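Local coordinates for protein sphingomyelinase-c (Listeria ivanovii, PDB 1ZWX) that is a bacterial sphingomyelinase-C, SmcL, built on the DNase I-like fold of the endonuclease/exonuclease/phosphatase family, at residues Pro144-Gly149 and Glu188-Gly193; Asn213-Ala218 and Val252-Ala257. One frame throughout, in Å; residues are numbered along the deposited sequence.

How the interactions relate
Both contacts lie on the same side of the chain's centre, their centres about 10 Å apart, and they follow one another along the sequence: 144-149 with 188-193 closes before 213-218 with 252-257 opens. Interaction 1 pairs two parallel strands inside one of the two six-stranded sheets of this DNase I-like fold; interaction 2 joins two loops beyond that sheet's outermost strand, 248-252. They touch directly. E253 N probably donates to I190 O, 2.9 Å away, and A257 N probably does the same to E188 O, so 252-257 goes on bonding along the edge of strand 189-193 that strand 248-252 already pairs with, and the sheet's hydrogen bonding probably reaches into the loop.

Interaction 1. Residues Pro144-Gly149 and Glu188-Gly193; sequences PYHIIG and EIIFIG
Two parallel strands run side by side, their axes 4.6 Å apart at closest approach, with side chains dropping alternately to the two faces of the sheet. On the face of Y145, I147, I189 and F191, the I189 methyl CG2 sits 3.5 Å from Y145 CD1, while CG1 lies over one face of the F191 ring, 3.9 Å above the plane and toward the rim. I189 so touches both rings, which also meet each other: they point the same way, F191 CE1 lying at the edge of Y145, and I147 CG1 lies alongside F191. Strands 143-151 and 189-193 with helix 161-182 form a beta-alpha-beta unit, and the helix lies on the other face, where I179 packs against I148, I190 and I192. H146 and I148 each bond through both N and O to the residues flanking their partners (I189 and F191; F191 and G193), the parallel pattern. At the N-terminal end of both segments, E188 lays its extended chain across P144, whose CG bump meets E188 CD at 3.4 Å. The carboxylate lies nearly coplanar with the H146 ring, 16° apart, and E188 OE2 takes H146 NE2 on its anti lone pair at 2.7 Å; Y135 OH bonds H146 ND1.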
loop_
_atom_site.group_PDB
_atom_site.type_symbol
_atom_site.label_atom_id
_atom_site.label_comp_id
_atom_site.label_asym_id
_atom_site.label_seq_id
_atom_site.Cartn_x
_atom_site.Cartn_y
_atom_site.Cartn_z
ATOM N N PRO A 144 5.701 12.791 -17.318
ATOM C CA PRO A 144 4.641 11.964 -16.735
ATOM C C PRO A 144 5.141 10.750 -15.949
ATOM O O PRO A 144 6.186 10.117 -16.290
ATOM C CB PRO A 144 3.835 11.533 -17.947
ATOM C CG PRO A 144 4.870 11.533 -19.121
ATOM C CD PRO A 144 6.013 12.419 -18.720
ATOM N N TYR A 145 4.396 10.422 -14.890
ATOM C CA TYR A 145 4.693 9.247 -14.062
ATOM C C TYR A 145 3.359 8.613 -13.736
ATOM O O TYR A 145 2.386 9.320 -13.468
ATOM C CB TYR A 145 5.467 9.584 -12.783
ATOM C CG TYR A 145 6.838 10.164 -13.013
ATOM C CD1 TYR A 145 7.975 9.388 -12.918
ATOM C CD2 TYR A 145 6.992 11.524 -13.325
ATOM C CE1 TYR A 145 9.265 9.945 -13.141
ATOM C CE2 TYR A 145 8.249 12.078 -13.546
ATOM C CZ TYR A 145 9.371 11.307 -13.449
ATOM O OH TYR A 145 10.591 11.900 -13.672
ATOM N N HIS A 146 3.294 7.281 -13.865
ATOM C CA HIS A 146 2.047 6.527 -13.668
ATOM C C HIS A 146 2.242 5.655 -12.425
ATOM O O HIS A 146 3.278 4.987 -12.272
ATOM C CB HIS A 146 1.689 5.680 -14.909
ATOM C CG HIS A 146 1.604 6.479 -16.182
ATOM N ND1 HIS A 146 0.403 6.878 -16.719
ATOM C CD2 HIS A 146 2.570 6.967 -17.005
ATOM C CE1 HIS A 146 0.627 7.569 -17.832
ATOM N NE2 HIS A 146 1.930 7.617 -18.036
ATOM N N ILE A 147 1.273 5.712 -11.503
ATOM C CA ILE A 147 1.427 5.001 -10.222
ATOM C C ILE A 147 0.129 4.268 -9.955
ATOM O O ILE A 147 -0.955 4.865 -10.026
ATOM C CB ILE A 147 1.734 5.926 -9.012
ATOM C CG1 ILE A 147 3.077 6.643 -9.185
ATOM C CG2 ILE A 147 1.757 5.118 -7.701
ATOM C CD1 ILE A 147 2.897 8.063 -9.827
ATOM N N ILE A 148 0.262 2.962 -9.709
ATOM C CA ILE A 148 -0.857 2.132 -9.273
ATOM C C ILE A 148 -0.546 1.710 -7.841
ATOM O O ILE A 148 0.526 1.132 -7.565
ATOM C CB ILE A 148 -1.073 0.936 -10.229
ATOM C CG1 ILE A 148 -1.634 1.483 -11.549
ATOM C CG2 ILE A 148 -1.992 -0.152 -9.565
ATOM C CD1 ILE A 148 -1.759 0.465 -12.667
ATOM N N GLY A 149 -1.462 2.064 -6.932
ATOM C CA GLY A 149 -1.355 1.721 -5.504
ATOM C C GLY A 149 -2.449 0.685 -5.227
ATOM O O GLY A 149 -3.571 0.811 -5.711
ATOM N N GLU A 188 6.856 5.912 -21.269
ATOM C CA GLU A 188 6.473 6.419 -19.937
ATOM C C GLU A 188 6.514 5.329 -18.849
ATOM O O GLU A 188 6.171 4.176 -19.120
ATOM C CB GLU A 188 5.098 7.066 -20.030
ATOM C CG GLU A 188 5.118 8.289 -20.919
ATOM C CD GLU A 188 3.768 8.943 -21.113
ATOM O OE1 GLU A 188 3.686 9.740 -22.063
ATOM O OE2 GLU A 188 2.785 8.722 -20.352
ATOM N N ILE A 189 6.921 5.700 -17.637
ATOM C CA ILE A 189 7.127 4.728 -16.566
ATOM C C ILE A 189 5.824 4.447 -15.788
ATOM O O ILE A 189 5.016 5.348 -15.560
ATOM C CB ILE A 189 8.256 5.167 -15.625
ATOM C CG1 ILE A 189 8.646 4.038 -14.644
ATOM C CG2 ILE A 189 7.879 6.517 -14.903
ATOM C CD1 ILE A 189 10.033 4.153 -13.979
ATOM N N ILE A 190 5.637 3.169 -15.416
ATOM C CA ILE A 190 4.507 2.731 -14.583
ATOM C C ILE A 190 5.083 2.030 -13.349
ATOM O O ILE A 190 5.943 1.124 -13.452
ATOM C CB ILE A 190 3.554 1.776 -15.322
ATOM C CG1 ILE A 190 3.119 2.355 -16.657
ATOM C CG2 ILE A 190 2.332 1.401 -14.422
ATOM C CD1 ILE A 190 2.266 1.404 -17.485
ATOM N N PHE A 191 4.613 2.480 -12.183
ATOM C CA PHE A 191 4.949 1.858 -10.910
ATOM C C PHE A 191 3.689 1.156 -10.379
ATOM O O PHE A 191 2.553 1.601 -10.611
ATOM C CB PHE A 191 5.379 2.887 -9.879
ATOM C CG PHE A 191 6.602 3.683 -10.247
ATOM C CD1 PHE A 191 6.476 4.923 -10.868
ATOM C CD2 PHE A 191 7.872 3.225 -9.898
ATOM C CE1 PHE A 191 7.616 5.689 -11.175
ATOM C CE2 PHE A 191 9.018 3.979 -10.198
ATOM C CZ PHE A 191 8.869 5.236 -10.818
ATOM N N ILE A 192 3.910 0.042 -9.697
ATOM C CA ILE A 192 2.813 -0.726 -9.085
ATOM C C ILE A 192 3.317 -1.024 -7.689
ATOM O O ILE A 192 4.334 -1.667 -7.506
ATOM C CB ILE A 192 2.475 -2.061 -9.838
ATOM C CG1 ILE A 192 2.096 -1.832 -11.307
ATOM C CG2 ILE A 192 1.278 -2.799 -9.121
ATOM C CD1 ILE A 192 2.111 -3.181 -12.142
ATOM N N GLY A 193 2.620 -0.509 -6.680
ATOM C CA GLY A 193 3.095 -0.679 -5.308
ATOM C C GLY A 193 1.985 -0.885 -4.284
ATOM O O GLY A 193 0.818 -0.610 -4.540
#

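Interaction 2. Residues Asn213-Ala218 and Val252-Ala257; sequences NVSSPA and VENGHA
This is a polar, partly water-bridged contact between two loops at the edge of a sheet: segment 213-218 follows helix 203-212, while the loop 252-257 turns away from the end of strand 248-252. N213, the first residue past the helix, has positive phi (59°) and presents its carbonyl to the turn. N254 N donates to N213 O at 2.8 Å, nearly along the C=O axis. The N254 side chain then reaches further: with CG anti to its own carbonyl carbon (chi1 -78°), it brings ND2 within 2.9 Å of S215 OG, which lies close to the amide plane and accepts the bond. Main chain and side chain of one asparagine therefore grip two residues of the opposite loop.

Two waters fill in beside these direct bonds. One accepts from V252 N and donates to S215 O. The other accepts from S215 N and donates both to V252 O and to N254 OD1, so it ties the amide's oxygen to two backbones and helps fix its rotation. The V214 methyl CG1 packs against the backbone, 3.6 Å from V252 O and 4.0 Å from E253 CA.

Residues E253 to H256 make a type I beta turn. E253 bends at chi2 (-98°), folding its carboxylate back over the turn, and OE1 accepts from both G255 N and H256 ND1, the latter at 2.8 Å; both donors come from above the carboxylate plane. E253 OE2 is bonded by Q176 of helix 161-182, and H256 NE2 bonds to I184 O, so both carboxylate oxygens and both imidazole nitrogens have partners.

Around the contact, V214 finds apolar neighbours in I192 of strand 189-193 and F251 of strand 248-252, while V252 and P217 both rest on W262 of strand 262-266, which belongs to the other large sheet.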
loop_
_atom_site.group_PDB
_atom_site.type_symbol
_atom_site.label_atom_id
_atom_site.label_comp_id
_atom_site.label_asym_id
_atom_site.label_seq_id
_atom_site.Cartn_x
_atom_site.Cartn_y
_atom_site.Cartn_z
ATOM N N ASN A 213 3.793 -8.485 -14.634
ATOM C CA ASN A 213 4.844 -8.111 -15.604
ATOM C C ASN A 213 5.884 -7.158 -14.983
ATOM O O ASN A 213 6.101 -6.046 -15.475
ATOM C CB ASN A 213 4.193 -7.505 -16.872
ATOM C CG ASN A 213 5.188 -7.339 -18.025
ATOM O OD1 ASN A 213 5.063 -6.418 -18.863
ATOM N ND2 ASN A 213 6.188 -8.181 -18.049
ATOM N N VAL A 214 6.508 -7.585 -13.890
ATOM C CA VAL A 214 7.469 -6.775 -13.167
ATOM C C VAL A 214 8.661 -7.658 -12.829
ATOM O O VAL A 214 8.553 -8.883 -12.911
ATOM C CB VAL A 214 6.851 -6.160 -11.849
ATOM C CG1 VAL A 214 5.650 -5.280 -12.180
ATOM C CG2 VAL A 214 6.443 -7.260 -10.849
ATOM N N SER A 215 9.778 -7.048 -12.435
ATOM C CA SER A 215 10.931 -7.772 -11.890
ATOM C C SER A 215 11.235 -7.323 -10.484
ATOM O O SER A 215 10.768 -6.259 -10.049
ATOM C CB SER A 215 12.189 -7.583 -12.762
ATOM O OG SER A 215 11.875 -7.935 -14.093
ATOM N N SER A 216 12.030 -8.128 -9.776
ATOM C CA SER A 216 12.460 -7.771 -8.431
ATOM C C SER A 216 13.330 -6.512 -8.512
ATOM O O SER A 216 14.141 -6.394 -9.450
ATOM C CB SER A 216 13.278 -8.888 -7.820
ATOM O OG SER A 216 12.464 -10.021 -7.589
ATOM N N PRO A 217 13.117 -5.547 -7.595
ATOM C CA PRO A 217 14.070 -4.424 -7.484
ATOM C C PRO A 217 15.532 -4.889 -7.405
ATOM O O PRO A 217 15.810 -6.010 -6.948
ATOM C CB PRO A 217 13.635 -3.719 -6.193
ATOM C CG PRO A 217 12.129 -3.964 -6.152
ATOM C CD PRO A 217 11.964 -5.389 -6.679
ATOM N N ALA A 218 16.444 -4.027 -7.875
ATOM C CA ALA A 218 17.878 -4.325 -7.919
ATOM C C ALA A 218 18.474 -4.626 -6.546
ATOM O O ALA A 218 18.089 -4.007 -5.533
ATOM C CB ALA A 218 18.640 -3.167 -8.580
ATOM N N VAL A 252 8.524 -1.617 -10.794
ATOM C CA VAL A 252 8.434 -0.946 -12.078
ATOM C C VAL A 252 7.898 -1.942 -13.092
ATOM O O VAL A 252 8.370 -3.090 -13.145
ATOM C CB VAL A 252 9.836 -0.436 -12.513
ATOM C CG1 VAL A 252 9.756 0.084 -13.944
ATOM C CG2 VAL A 252 10.333 0.650 -11.557
ATOM N N GLU A 253 6.918 -1.537 -13.874
ATOM C CA GLU A 253 6.355 -2.415 -14.881
ATOM C C GLU A 253 7.313 -2.600 -16.080
ATOM O O GLU A 253 7.907 -1.623 -16.556
ATOM C CB GLU A 253 5.001 -1.913 -15.336
ATOM C CG GLU A 253 4.011 -3.032 -15.822
ATOM C CD GLU A 253 3.974 -3.196 -17.345
ATOM O OE1 GLU A 253 4.638 -2.416 -18.067
ATOM O OE2 GLU A 253 3.248 -4.085 -17.832
ATOM N N ASN A 254 7.421 -3.844 -16.580
ATOM C CA ASN A 254 8.493 -4.190 -17.538
ATOM C C ASN A 254 8.256 -3.764 -18.975
ATOM O O ASN A 254 9.212 -3.639 -19.740
ATOM C CB ASN A 254 8.858 -5.696 -17.491
ATOM C CG ASN A 254 9.751 -6.057 -16.296
ATOM O OD1 ASN A 254 10.434 -5.217 -15.709
ATOM N ND2 ASN A 254 9.738 -7.336 -15.925
ATOM N N GLY A 255 7.015 -3.566 -19.371
ATOM C CA GLY A 255 6.760 -3.196 -20.759
ATOM C C GLY A 255 6.915 -1.694 -21.038
ATOM O O GLY A 255 6.757 -1.246 -22.168
ATOM N N HIS A 256 7.220 -0.924 -20.001
ATOM C CA HIS A 256 7.265 0.532 -20.101
ATOM C C HIS A 256 8.604 1.043 -19.622
ATOM O O HIS A 256 9.501 0.248 -19.316
ATOM C CB HIS A 256 6.097 1.137 -19.326
ATOM C CG HIS A 256 4.781 0.854 -19.953
ATOM N ND1 HIS A 256 4.213 -0.400 -19.941
ATOM C CD2 HIS A 256 3.937 1.642 -20.651
ATOM C CE1 HIS A 256 3.058 -0.365 -20.578
ATOM N NE2 HIS A 256 2.864 0.865 -21.015
ATOM N N ALA A 257 8.769 2.364 -19.553
ATOM C CA ALA A 257 10.092 2.929 -19.306
ATOM C C ALA A 257 10.669 2.519 -17.974
ATOM O O ALA A 257 9.940 2.393 -16.982
ATOM C CB ALA A 257 10.058 4.460 -19.405
HETATM O O HOH W 1 10.677 -3.468 -9.909
HETATM O O HOH W 2 10.509 -4.420 -13.329
#